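PDB 2E0I: 432aa long hypothetical deoxyribodipyrimidine photolyase from Sulfolobus tokodaii, which is probably a light-driven deoxyribodipyrimidine photolyase that repairs DNA, binding two FAD molecules, one of them implicated as a light-harvesting cofactor. Local coordinates for residues V51-N56 with L220-I225; L58-D63 with G188-L193; R38-N43 with L175-I180. One frame throughout, in Å; residues are numbered along the deposited sequence.

Contact 1. Residues V51-N56 with L220-I225. With FAD (flavin-adenine dinucleotide), chain F.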
loop_
_atom_site.group_PDB
_atom_site.type_symbol
_atom_site.label_atom_id
_atom_site.label_comp_id
_atom_site.label_asym_id
_atom_site.label_seq_id
_atom_site.Cartn_x
_atom_site.Cartn_y
_atom_site.Cartn_z
ATOM N N VAL A 51 3.203 -7.049 7.454
ATOM C CA VAL A 51 3.996 -8.262 7.502
ATOM C C VAL A 51 3.151 -9.483 7.855
ATOM O O VAL A 51 3.294 -10.546 7.238
ATOM C CB VAL A 51 5.156 -8.094 8.498
ATOM C CG1 VAL A 51 5.913 -9.387 8.653
ATOM C CG2 VAL A 51 6.096 -7.025 7.986
ATOM N N SER A 52 2.268 -9.340 8.835
ATOM C CA SER A 52 1.421 -10.455 9.238
ATOM C C SER A 52 0.538 -10.882 8.076
ATOM O O SER A 52 0.358 -12.079 7.813
ATOM C CB SER A 52 0.546 -10.048 10.410
ATOM O OG SER A 52 1.355 -9.677 11.497
ATOM N N PHE A 53 -0.014 -9.891 7.388
ATOM C CA PHE A 53 -0.863 -10.143 6.242
ATOM C C PHE A 53 -0.090 -10.904 5.171
ATOM O O PHE A 53 -0.610 -11.847 4.566
ATOM C CB PHE A 53 -1.370 -8.828 5.671
ATOM C CG PHE A 53 -2.402 -8.997 4.596
ATOM C CD1 PHE A 53 -2.043 -9.417 3.334
ATOM C CD2 PHE A 53 -3.743 -8.722 4.850
ATOM C CE1 PHE A 53 -2.997 -9.558 2.339
ATOM C CE2 PHE A 53 -4.701 -8.861 3.856
ATOM C CZ PHE A 53 -4.322 -9.280 2.599
ATOM N N MET A 54 1.149 -10.490 4.933
ATOM C CA MET A 54 1.983 -11.153 3.940
ATOM C C MET A 54 2.276 -12.605 4.376
ATOM O O MET A 54 2.119 -13.546 3.593
ATOM C CB MET A 54 3.273 -10.365 3.777
ATOM C CG MET A 54 4.218 -10.920 2.762
ATOM S SD MET A 54 5.728 -9.951 2.791
ATOM C CE MET A 54 6.610 -10.781 4.116
ATOM N N ILE A 55 2.705 -12.786 5.623
ATOM C CA ILE A 55 2.982 -14.119 6.142
ATOM C C ILE A 55 1.713 -15.000 6.024
ATOM O O ILE A 55 1.766 -16.138 5.554
ATOM C CB ILE A 55 3.395 -14.063 7.634
ATOM C CG1 ILE A 55 4.493 -13.016 7.859
ATOM C CG2 ILE A 55 3.885 -15.432 8.084
ATOM C CD1 ILE A 55 5.831 -13.409 7.306
ATOM N N ASN A 56 0.570 -14.485 6.464
ATOM C CA ASN A 56 -0.654 -15.266 6.348
ATOM C C ASN A 56 -0.929 -15.623 4.884
ATOM O O ASN A 56 -1.302 -16.756 4.567
ATOM C CB ASN A 56 -1.846 -14.507 6.926
ATOM C CG ASN A 56 -1.872 -14.536 8.435
ATOM O OD1 ASN A 56 -1.472 -15.525 9.052
ATOM N ND2 ASN A 56 -2.361 -13.455 9.046
ATOM N N LEU A 220 -4.516 -6.431 -3.140
ATOM C CA LEU A 220 -3.971 -5.990 -4.424
ATOM C C LEU A 220 -2.461 -5.763 -4.270
ATOM O O LEU A 220 -1.663 -6.243 -5.074
ATOM C CB LEU A 220 -4.655 -4.696 -4.880
ATOM C CG LEU A 220 -6.151 -4.797 -5.210
ATOM C CD1 LEU A 220 -6.721 -3.413 -5.387
ATOM C CD2 LEU A 220 -6.371 -5.647 -6.459
ATOM N N LYS A 221 -2.080 -5.049 -3.218
ATOM C CA LYS A 221 -0.683 -4.756 -2.942
ATOM C C LYS A 221 0.145 -6.035 -2.812
ATOM O O LYS A 221 1.256 -6.107 -3.337
ATOM C CB LYS A 221 -0.584 -3.903 -1.668
ATOM C CG LYS A 221 0.576 -4.234 -0.730
ATOM C CD LYS A 221 1.911 -3.791 -1.274
ATOM C CE LYS A 221 3.028 -4.278 -0.375
ATOM N NZ LYS A 221 4.308 -3.578 -0.694
ATOM N N PHE A 222 -0.383 -7.046 -2.125
ATOM C CA PHE A 222 0.361 -8.292 -1.962
ATOM C C PHE A 222 0.036 -9.344 -3.009
ATOM O O PHE A 222 0.575 -10.447 -2.983
ATOM C CB PHE A 222 0.161 -8.835 -0.557
ATOM C CG PHE A 222 1.045 -8.173 0.458
ATOM C CD1 PHE A 222 2.428 -8.391 0.443
ATOM C CD2 PHE A 222 0.512 -7.301 1.399
ATOM C CE1 PHE A 222 3.264 -7.751 1.348
ATOM C CE2 PHE A 222 1.340 -6.657 2.309
ATOM C CZ PHE A 222 2.727 -6.885 2.282
ATOM N N GLY A 223 -0.857 -8.991 -3.929
ATOM C CA GLY A 223 -1.222 -9.882 -5.019
ATOM C C GLY A 223 -1.938 -11.195 -4.759
ATOM O O GLY A 223 -1.672 -12.168 -5.470
ATOM N N THR A 224 -2.832 -11.256 -3.771
ATOM C CA THR A 224 -3.556 -12.494 -3.543
ATOM C C THR A 224 -4.545 -12.653 -4.703
ATOM O O THR A 224 -5.033 -13.748 -4.978
ATOM C CB THR A 224 -4.289 -12.480 -2.201
ATOM O OG1 THR A 224 -5.191 -11.364 -2.148
ATOM C CG2 THR A 224 -3.281 -12.393 -1.074
ATOM N N ILE A 225 -4.845 -11.540 -5.371
ATOM C CA ILE A 225 -5.708 -11.529 -6.562
ATOM C C ILE A 225 -5.032 -10.555 -7.532
ATOM O O ILE A 225 -4.412 -9.585 -7.097
ATOM C CB ILE A 225 -7.153 -11.029 -6.285
ATOM C CG1 ILE A 225 -7.142 -9.567 -5.878
ATOM C CG2 ILE A 225 -7.795 -11.851 -5.189
ATOM C CD1 ILE A 225 -8.520 -9.032 -5.683
HETATM P PA FAD F . 9.696 -2.588 0.882
HETATM O O1A FAD F . 8.740 -1.463 0.988
HETATM O O2A FAD F . 9.842 -3.671 1.879
HETATM O O5B FAD F . 11.010 -1.746 1.283
HETATM C C5B FAD F . 12.316 -2.292 1.066
HETATM C C4B FAD F . 13.416 -1.278 1.395
HETATM O O4B FAD F . 12.959 0.027 0.988
HETATM C C3B FAD F . 13.661 -1.182 2.902
HETATM O O3B FAD F . 14.977 -0.672 3.141
HETATM C C2B FAD F . 12.608 -0.151 3.304
HETATM O O2B FAD F . 12.999 0.472 4.530
HETATM C C1B FAD F . 12.789 0.846 2.159
HETATM N N9A FAD F . 11.622 1.752 2.025
HETATM C C8A FAD F . 10.348 1.377 1.932
HETATM N N7A FAD F . 9.568 2.444 1.777
HETATM C C5A FAD F . 10.352 3.516 1.770
HETATM C C6A FAD F . 10.130 4.879 1.619
HETATM N N6A FAD F . 8.893 5.349 1.486
HETATM N N1A FAD F . 11.176 5.719 1.637
HETATM C C2A FAD F . 12.408 5.269 1.804
HETATM N N3A FAD F . 12.654 3.978 1.953
HETATM C C4A FAD F . 11.660 3.079 1.936
HETATM N N1 FAD F . 9.161 -9.373 -0.355
HETATM C C2 FAD F . 10.122 -10.391 -0.374
HETATM O O2 FAD F . 10.414 -10.944 -1.433
HETATM N N3 FAD F . 10.783 -10.739 0.810
HETATM C C4 FAD F . 10.491 -10.065 2.004
HETATM O O4 FAD F . 11.070 -10.379 3.043
HETATM C C4X FAD F . 9.549 -9.041 2.014
HETATM N N5 FAD F . 9.302 -8.318 3.189
HETATM C C5X FAD F . 8.370 -7.272 3.195
HETATM C C6 FAD F . 8.200 -6.504 4.343
HETATM C C7 FAD F . 7.347 -5.404 4.334
HETATM C C7M FAD F . 7.181 -4.572 5.608
HETATM C C8 FAD F . 6.659 -5.078 3.168
HETATM C C8M FAD F . 5.714 -3.875 3.123
HETATM C C9 FAD F . 6.824 -5.852 2.023
HETATM C C9A FAD F . 7.678 -6.952 2.030
HETATM N N10 FAD F . 7.894 -7.706 0.864
HETATM C C10 FAD F . 8.881 -8.700 0.840
HETATM C "C1'" FAD F . 7.145 -7.407 -0.378
HETATM C "C2'" FAD F . 7.752 -6.253 -1.177
HETATM O "O2'" FAD F . 6.748 -5.263 -1.421
HETATM C "C3'" FAD F . 8.333 -6.762 -2.500
HETATM O "O3'" FAD F . 9.414 -7.661 -2.232
HETATM C "C4'" FAD F . 8.838 -5.598 -3.357
HETATM O "O4'" FAD F . 9.168 -6.087 -4.660
HETATM C "C5'" FAD F . 10.072 -4.949 -2.724
HETATM O "O5'" FAD F . 10.119 -3.544 -2.990
HETATM P P FAD F . 9.475 -2.507 -1.940
HETATM O O1P FAD F . 9.891 -1.151 -2.362
HETATM O O2P FAD F . 8.030 -2.786 -1.784
HETATM O O3P FAD F . 10.271 -2.887 -0.594
#
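M54 crosses the ring of F222 at about a right angle, its CB over one face, 27° off the ring normal. The closest carbons, M54 CB and F222 CE1, are 3.6 Å apart. The sulfur makes a more oblique Met-aromatic contact, with M54 SD 4.8 Å from the F222 ring centroid. With CG anti to the backbone N, the M54 chain runs extended to SD and then bends at chi3 (85°), which brings its methyl to the flavin. M54 CE lies 3.8 Å from FAD N5, and M54 SD is 3.7 Å from FAD C9A. An alanine here would keep CB over F222 but would probably open a gap against the flavin face where SD and CE lie, and lose the Met-aromatic contact. The planes of F53 and F222 are 24° apart but offset, with little overlap and centroids 5.9 Å apart; the nearest carbons are F53 CD1 and F222 CD2. F53 also meets the methyl CG2 of T224, and H219 packs edge-to-face with the F53 ring.

After helix 217-221, G223 takes positive phi in a Schellman motif, its N bonding back to L220 O. This helix end faces helix 48-66 of the N-terminal photolyase domain. Among the polar contacts, K221 NZ donates a hydrogen bond to O2' of the same FAD that M54 touches (3.1 Å), while K221 CE covers the F222 face opposite M54. T224 OG1 turns to H219 ND1.

Contact 2. Residues L58-D63 with G188-L193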
loop_
_atom_site.group_PDB
_atom_site.type_symbol
_atom_site.label_atom_id
_atom_site.label_comp_id
_atom_site.label_asym_id
_atom_site.label_seq_id
_atom_site.Cartn_x
_atom_site.Cartn_y
_atom_site.Cartn_z
ATOM N N LEU A 58 1.263 -15.883 2.619
ATOM C CA LEU A 58 2.300 -16.843 2.245
ATOM C C LEU A 58 1.931 -18.237 2.764
ATOM O O LEU A 58 2.228 -19.244 2.110
ATOM C CB LEU A 58 3.667 -16.417 2.801
ATOM C CG LEU A 58 4.376 -15.302 2.025
ATOM C CD1 LEU A 58 5.616 -14.834 2.767
ATOM C CD2 LEU A 58 4.744 -15.821 0.638
ATOM N N LEU A 59 1.287 -18.299 3.931
ATOM C CA LEU A 59 0.863 -19.586 4.483
ATOM C C LEU A 59 -0.209 -20.184 3.580
ATOM O O LEU A 59 -0.157 -21.376 3.260
ATOM C CB LEU A 59 0.303 -19.432 5.903
ATOM C CG LEU A 59 1.326 -19.072 6.984
ATOM C CD1 LEU A 59 0.623 -18.805 8.292
ATOM C CD2 LEU A 59 2.342 -20.186 7.133
ATOM N N GLU A 60 -1.165 -19.358 3.157
ATOM C CA GLU A 60 -2.240 -19.824 2.286
ATOM C C GLU A 60 -1.684 -20.320 0.948
ATOM O O GLU A 60 -2.100 -21.366 0.439
ATOM C CB GLU A 60 -3.270 -18.709 2.037
ATOM C CG GLU A 60 -4.708 -19.229 2.021
ATOM C CD GLU A 60 -5.700 -18.340 1.253
ATOM O OE1 GLU A 60 -5.624 -18.281 0.001
ATOM O OE2 GLU A 60 -6.566 -17.710 1.908
ATOM N N LEU A 61 -0.737 -19.564 0.390
ATOM C CA LEU A 61 -0.104 -19.903 -0.886
ATOM C C LEU A 61 0.591 -21.256 -0.778
ATOM O O LEU A 61 0.598 -22.044 -1.725
ATOM C CB LEU A 61 0.914 -18.827 -1.263
ATOM C CG LEU A 61 1.732 -19.054 -2.537
ATOM C CD1 LEU A 61 0.825 -18.896 -3.752
ATOM C CD2 LEU A 61 2.898 -18.063 -2.593
ATOM N N ASP A 62 1.181 -21.517 0.385
ATOM C CA ASP A 62 1.856 -22.782 0.618
ATOM C C ASP A 62 0.861 -23.949 0.563
ATOM O O ASP A 62 1.202 -25.039 0.113
ATOM C CB ASP A 62 2.558 -22.764 1.971
ATOM C CG ASP A 62 3.288 -24.066 2.262
ATOM O OD1 ASP A 62 4.284 -24.373 1.573
ATOM O OD2 ASP A 62 2.849 -24.791 3.181
ATOM N N ASP A 63 -0.370 -23.730 1.013
ATOM C CA ASP A 63 -1.363 -24.789 0.969
ATOM C C ASP A 63 -1.714 -25.091 -0.464
ATOM O O ASP A 63 -1.817 -26.248 -0.849
ATOM C CB ASP A 63 -2.622 -24.379 1.715
ATOM C CG ASP A 63 -2.373 -24.193 3.184
ATOM O OD1 ASP A 63 -3.312 -23.769 3.901
ATOM O OD2 ASP A 63 -1.225 -24.474 3.616
ATOM N N GLY A 188 -4.482 -13.790 2.487
ATOM C CA GLY A 188 -4.836 -14.896 1.607
ATOM C C GLY A 188 -5.849 -14.573 0.509
ATOM O O GLY A 188 -6.709 -13.691 0.660
ATOM N N ARG A 189 -5.756 -15.319 -0.594
ATOM C CA ARG A 189 -6.626 -15.144 -1.755
ATOM C C ARG A 189 -8.091 -15.427 -1.488
ATOM O O ARG A 189 -8.958 -14.784 -2.062
ATOM C CB ARG A 189 -6.154 -16.028 -2.899
ATOM C CG ARG A 189 -7.058 -16.057 -4.106
ATOM C CD ARG A 189 -6.391 -16.885 -5.177
ATOM N NE ARG A 189 -7.143 -17.003 -6.424
ATOM C CZ ARG A 189 -7.229 -16.056 -7.354
ATOM N NH1 ARG A 189 -6.607 -14.889 -7.188
ATOM N NH2 ARG A 189 -7.927 -16.286 -8.462
ATOM N N ARG A 190 -8.371 -16.396 -0.629
ATOM C CA ARG A 190 -9.751 -16.729 -0.306
ATOM C C ARG A 190 -10.479 -15.537 0.312
ATOM O O ARG A 190 -11.595 -15.222 -0.085
ATOM C CB ARG A 190 -9.791 -17.905 0.650
ATOM C CG ARG A 190 -10.518 -19.090 0.107
ATOM C CD ARG A 190 -9.609 -20.285 0.043
ATOM N NE ARG A 190 -10.359 -21.429 -0.431
ATOM C CZ ARG A 190 -9.868 -22.450 -1.128
ATOM N NH1 ARG A 190 -10.696 -23.427 -1.489
ATOM N NH2 ARG A 190 -8.583 -22.509 -1.474
ATOM N N GLU A 191 -9.858 -14.875 1.284
ATOM C CA GLU A 191 -10.474 -13.705 1.912
ATOM C C GLU A 191 -10.592 -12.611 0.863
ATOM O O GLU A 191 -11.573 -11.870 0.833
ATOM C CB GLU A 191 -9.614 -13.181 3.074
ATOM C CG GLU A 191 -10.105 -11.838 3.652
ATOM C CD GLU A 191 -9.121 -11.193 4.632
ATOM O OE1 GLU A 191 -8.049 -10.709 4.206
ATOM O OE2 GLU A 191 -9.425 -11.166 5.844
ATOM N N GLY A 192 -9.567 -12.515 0.015
ATOM C CA GLY A 192 -9.547 -11.513 -1.026
ATOM C C GLY A 192 -10.756 -11.585 -1.934
ATOM O O GLY A 192 -11.442 -10.586 -2.159
ATOM N N LEU A 193 -11.026 -12.773 -2.458
ATOM C CA LEU A 193 -12.152 -12.958 -3.358
ATOM C C LEU A 193 -13.451 -12.711 -2.625
ATOM O O LEU A 193 -14.412 -12.198 -3.199
ATOM C CB LEU A 193 -12.133 -14.366 -3.938
ATOM C CG LEU A 193 -10.904 -14.649 -4.810
ATOM C CD1 LEU A 193 -10.857 -16.131 -5.119
ATOM C CD2 LEU A 193 -10.941 -13.798 -6.097
HETATM O O HOH W 1 -8.159 -15.886 2.962
#
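E60 OE2 is held by two partners: a weak hydrogen bond from R190 N, and a water that donates to it, its oxygen 2.6 Å from E60 OE2. The same water accepts from E191 N, so it carries the carboxylate's reach one residue further along the helix. R190 N is shared, since it also points weakly at the other oxygen, 3.4 Å from E60 OE1. That oxygen stands 3.0 Å from R189 N as well, which puts the whole carboxylate across the first turn of helix 189-196. A negative group here would probably be favoured by the positive end of the helix dipole. E60 gets there because its chain is extended beyond CG (chi2 -157°).

The glutamate comes from helix 48-66 of the N-terminal alpha/beta domain, and the recipient helix lies further along the chain toward the helical FAD-binding part. Their segments 58-63 and 189-193 run at 105° to one another, with axes 10.7 Å apart, so side chain to helix end is the meeting rather than helix flank to flank. G188, at the N-cap position, packs against the carboxylate with its CA 3.3 Å from E60 OE2; its lack of a side chain lets the carboxylate come close. G188 N bonds to S57 OG, one turn back on the same helix as E60. CB of R190 rests against E60 OE2 at 3.5 Å, while its guanidinium forms a salt bridge with E64. The R189 guanidinium turns to T224 O and to E229, with which it forms a salt bridge.

Contact 3. Residues R38-N43 with L175-I180. With FAD (flavin-adenine dinucleotide), chain F.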
loop_
_atom_site.group_PDB
_atom_site.type_symbol
_atom_site.label_atom_id
_atom_site.label_comp_id
_atom_site.label_asym_id
_atom_site.label_seq_id
_atom_site.Cartn_x
_atom_site.Cartn_y
_atom_site.Cartn_z
ATOM N N ARG A 38 16.703 -6.976 4.794
ATOM C CA ARG A 38 16.642 -5.534 4.519
ATOM C C ARG A 38 15.209 -5.053 4.598
ATOM O O ARG A 38 14.961 -3.861 4.750
ATOM C CB ARG A 38 17.196 -5.212 3.124
ATOM C CG ARG A 38 18.670 -5.527 2.988
ATOM C CD ARG A 38 19.159 -5.396 1.571
ATOM N NE ARG A 38 18.551 -6.393 0.709
ATOM C CZ ARG A 38 18.850 -6.545 -0.573
ATOM N NH1 ARG A 38 19.757 -5.767 -1.137
ATOM N NH2 ARG A 38 18.228 -7.466 -1.294
ATOM N N GLN A 39 14.274 -5.997 4.495
ATOM C CA GLN A 39 12.856 -5.699 4.546
ATOM C C GLN A 39 12.224 -6.146 5.861
ATOM O O GLN A 39 11.317 -5.493 6.370
ATOM C CB GLN A 39 12.142 -6.381 3.370
ATOM C CG GLN A 39 12.586 -5.865 2.005
ATOM C CD GLN A 39 11.962 -6.623 0.842
ATOM O OE1 GLN A 39 12.296 -7.788 0.594
ATOM N NE2 GLN A 39 11.045 -5.963 0.124
ATOM N N LEU A 40 12.705 -7.246 6.428
ATOM C CA LEU A 40 12.119 -7.755 7.661
ATOM C C LEU A 40 12.795 -7.393 8.982
ATOM O O LEU A 40 12.156 -7.464 10.041
ATOM C CB LEU A 40 11.994 -9.268 7.560
ATOM C CG LEU A 40 11.084 -9.773 6.434
ATOM C CD1 LEU A 40 11.230 -11.278 6.305
ATOM C CD2 LEU A 40 9.622 -9.394 6.716
ATOM N N ILE A 41 14.069 -7.011 8.921
ATOM C CA ILE A 41 14.839 -6.646 10.108
ATOM C C ILE A 41 15.423 -5.229 10.025
ATOM O O ILE A 41 16.215 -4.895 9.129
ATOM C CB ILE A 41 15.988 -7.658 10.323
ATOM C CG1 ILE A 41 15.400 -9.060 10.530
ATOM C CG2 ILE A 41 16.862 -7.227 11.490
ATOM C CD1 ILE A 41 16.420 -10.175 10.525
ATOM N N ASN A 42 15.043 -4.390 10.976
ATOM C CA ASN A 42 15.531 -3.001 10.988
ATOM C C ASN A 42 15.165 -2.256 9.700
ATOM O O ASN A 42 16.020 -1.733 8.977
ATOM C CB ASN A 42 17.053 -2.955 11.209
ATOM C CG ASN A 42 17.456 -3.469 12.578
ATOM O OD1 ASN A 42 16.873 -3.084 13.609
ATOM N ND2 ASN A 42 18.456 -4.341 12.600
ATOM N N ASN A 43 13.871 -2.242 9.423
ATOM C CA ASN A 43 13.341 -1.560 8.275
ATOM C C ASN A 43 12.567 -0.408 8.905
ATOM O O ASN A 43 11.558 -0.610 9.578
ATOM C CB ASN A 43 12.409 -2.490 7.507
ATOM C CG ASN A 43 11.688 -1.790 6.392
ATOM O OD1 ASN A 43 11.711 -0.563 6.303
ATOM N ND2 ASN A 43 11.025 -2.556 5.540
ATOM N N LEU A 175 7.028 -17.663 10.572
ATOM C CA LEU A 175 6.228 -17.335 11.749
ATOM C C LEU A 175 6.943 -16.435 12.773
ATOM O O LEU A 175 6.302 -15.788 13.606
ATOM C CB LEU A 175 5.719 -18.613 12.434
ATOM C CG LEU A 175 4.471 -19.295 11.853
ATOM C CD1 LEU A 175 3.565 -18.236 11.233
ATOM C CD2 LEU A 175 4.848 -20.312 10.797
ATOM N N THR A 176 8.265 -16.376 12.708
ATOM C CA THR A 176 9.019 -15.535 13.634
ATOM C C THR A 176 8.685 -14.076 13.429
ATOM O O THR A 176 8.644 -13.301 14.384
ATOM C CB THR A 176 10.517 -15.628 13.409
ATOM O OG1 THR A 176 10.900 -17.008 13.295
ATOM C CG2 THR A 176 11.255 -14.966 14.566
ATOM N N PHE A 177 8.470 -13.711 12.169
ATOM C CA PHE A 177 8.184 -12.340 11.788
ATOM C C PHE A 177 6.743 -11.912 11.981
ATOM O O PHE A 177 6.450 -10.720 11.956
ATOM C CB PHE A 177 8.594 -12.129 10.334
ATOM C CG PHE A 177 10.039 -12.432 10.069
ATOM C CD1 PHE A 177 11.044 -11.617 10.592
ATOM C CD2 PHE A 177 10.400 -13.546 9.318
ATOM C CE1 PHE A 177 12.388 -11.913 10.369
ATOM C CE2 PHE A 177 11.733 -13.848 9.092
ATOM C CZ PHE A 177 12.730 -13.031 9.617
ATOM N N LYS A 178 5.839 -12.872 12.157
ATOM C CA LYS A 178 4.433 -12.542 12.364
ATOM C C LYS A 178 4.303 -12.259 13.854
ATOM O O LYS A 178 4.274 -13.186 14.669
ATOM C CB LYS A 178 3.537 -13.712 11.952
ATOM C CG LYS A 178 2.071 -13.323 11.844
ATOM C CD LYS A 178 1.208 -14.411 11.233
ATOM C CE LYS A 178 0.962 -15.526 12.215
ATOM N NZ LYS A 178 -0.082 -16.463 11.716
ATOM N N LYS A 179 4.240 -10.976 14.206
ATOM C CA LYS A 179 4.171 -10.560 15.605
ATOM C C LYS A 179 2.830 -10.025 16.088
ATOM O O LYS A 179 2.463 -10.220 17.243
ATOM C CB LYS A 179 5.241 -9.500 15.882
ATOM C CG LYS A 179 6.666 -9.946 15.581
ATOM C CD LYS A 179 7.637 -8.810 15.850
ATOM C CE LYS A 179 9.030 -9.092 15.310
ATOM N NZ LYS A 179 9.922 -7.900 15.471
ATOM N N ILE A 180 2.107 -9.336 15.219
ATOM C CA ILE A 180 0.826 -8.771 15.600
ATOM C C ILE A 180 -0.042 -8.649 14.368
ATOM O O ILE A 180 0.302 -7.929 13.437
ATOM C CB ILE A 180 1.023 -7.389 16.231
ATOM C CG1 ILE A 180 -0.324 -6.687 16.371
ATOM C CG2 ILE A 180 1.983 -6.569 15.392
ATOM C CD1 ILE A 180 -0.211 -5.266 16.914
HETATM P PA FAD F . 9.696 -2.588 0.882
HETATM O O1A FAD F . 8.740 -1.463 0.988
HETATM O O2A FAD F . 9.842 -3.671 1.879
HETATM O O5B FAD F . 11.010 -1.746 1.283
HETATM C C5B FAD F . 12.316 -2.292 1.066
HETATM C C4B FAD F . 13.416 -1.278 1.395
HETATM O O4B FAD F . 12.959 0.027 0.988
HETATM C C3B FAD F . 13.661 -1.182 2.902
HETATM O O3B FAD F . 14.977 -0.672 3.141
HETATM C C2B FAD F . 12.608 -0.151 3.304
HETATM O O2B FAD F . 12.999 0.472 4.530
HETATM C C1B FAD F . 12.789 0.846 2.159
HETATM N N9A FAD F . 11.622 1.752 2.025
HETATM C C8A FAD F . 10.348 1.377 1.932
HETATM N N7A FAD F . 9.568 2.444 1.777
HETATM C C5A FAD F . 10.352 3.516 1.770
HETATM C C6A FAD F . 10.130 4.879 1.619
HETATM N N6A FAD F . 8.893 5.349 1.486
HETATM N N1A FAD F . 11.176 5.719 1.637
HETATM C C2A FAD F . 12.408 5.269 1.804
HETATM N N3A FAD F . 12.654 3.978 1.953
HETATM C C4A FAD F . 11.660 3.079 1.936
HETATM N N1 FAD F . 9.161 -9.373 -0.355
HETATM C C2 FAD F . 10.122 -10.391 -0.374
HETATM O O2 FAD F . 10.414 -10.944 -1.433
HETATM N N3 FAD F . 10.783 -10.739 0.810
HETATM C C4 FAD F . 10.491 -10.065 2.004
HETATM O O4 FAD F . 11.070 -10.379 3.043
HETATM C C4X FAD F . 9.549 -9.041 2.014
HETATM N N5 FAD F . 9.302 -8.318 3.189
HETATM C C5X FAD F . 8.370 -7.272 3.195
HETATM C C6 FAD F . 8.200 -6.504 4.343
HETATM C C7 FAD F . 7.347 -5.404 4.334
HETATM C C7M FAD F . 7.181 -4.572 5.608
HETATM C C8 FAD F . 6.659 -5.078 3.168
HETATM C C8M FAD F . 5.714 -3.875 3.123
HETATM C C9 FAD F . 6.824 -5.852 2.023
HETATM C C9A FAD F . 7.678 -6.952 2.030
HETATM N N10 FAD F . 7.894 -7.706 0.864
HETATM C C10 FAD F . 8.881 -8.700 0.840
HETATM C "C1'" FAD F . 7.145 -7.407 -0.378
HETATM C "C2'" FAD F . 7.752 -6.253 -1.177
HETATM O "O2'" FAD F . 6.748 -5.263 -1.421
HETATM C "C3'" FAD F . 8.333 -6.762 -2.500
HETATM O "O3'" FAD F . 9.414 -7.661 -2.232
HETATM C "C4'" FAD F . 8.838 -5.598 -3.357
HETATM O "O4'" FAD F . 9.168 -6.087 -4.660
HETATM C "C5'" FAD F . 10.072 -4.949 -2.724
HETATM O "O5'" FAD F . 10.119 -3.544 -2.990
HETATM P P FAD F . 9.475 -2.507 -1.940
HETATM O O1P FAD F . 9.891 -1.151 -2.362
HETATM O O2P FAD F . 8.030 -2.786 -1.784
HETATM O O3P FAD F . 10.271 -2.887 -0.594
#
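F177 and L40 bury most of the surface here, L40 CD1 sitting over the centre of the F177 ring, 3.8 Å from its centroid and 11° off the normal. L40 ends the short helix 37-40, which follows strand 28-35 of the parallel sheet in the Rossmann-like N-terminal domain of photolyases; F177 belongs to the loop between helices 140-147 and 189-196. The two side chains cross at about a right angle. With CD1 anti to CA (chi2 171°), L40 presents one methyl to the phenyl face, and its CB also touches the ring at CE1.

The other branch of L40 serves the FAD, CD2 lying 3.7 Å from FAD N5, while CD1 also reaches FAD O4. L40 thus fills the space between the phenyl ring and the isoalloxazine, and F177 acts as second shell behind a cofactor-contacting residue. I41 is the lesser partner, meeting the F177 ring at its edge with CG1 4.2 Å from F177 CE1. F76, on strand 73-76, touches both I41 and F177.

Q39 and N43 add polar contacts to the cofactor. Q39 lays its amide against the isoalloxazine, Q39 CD lying 3.6 Å from FAD C4X, and turns NE2 to the diphosphate, with hydrogen bonds to FAD O2A (3.1 Å) and FAD O3P and a weak one to the ribityl hydroxyl O3'. N43 OD1 accepts from Y45 N and lies by the ribose hydroxyl O2B of the FAD, modelled too close for the bond's length to be trusted. Across the turn, N43 ND2 donates to Q39 O at 3.1 Å, the oxygen lying within 1° of the plane of the N43 amide.

How the contacts relate
After strand 28-35 the chain reaches 38-43, then runs into helix 48-66, which carries 51-56 and 58-63, and returns at 175-180, 188-193 and 220-225. Contact 3 closes a loop from helix 37-40 to the loop before helix 189-196. Contact 1 closes the longest loop and encloses contact 2; contact 3 crosses both. Contacts 1 and 3 meet one FAD, M54 and Q39 lying on opposite faces of its isoalloxazine, and are probably bonded directly through S52 OG to I180 O. Contacts 1 and 2 share helix 48-66 and adjoin where T224 O meets R189 NH1. Together they tie the alpha/beta domain to the chain leading into the helical part.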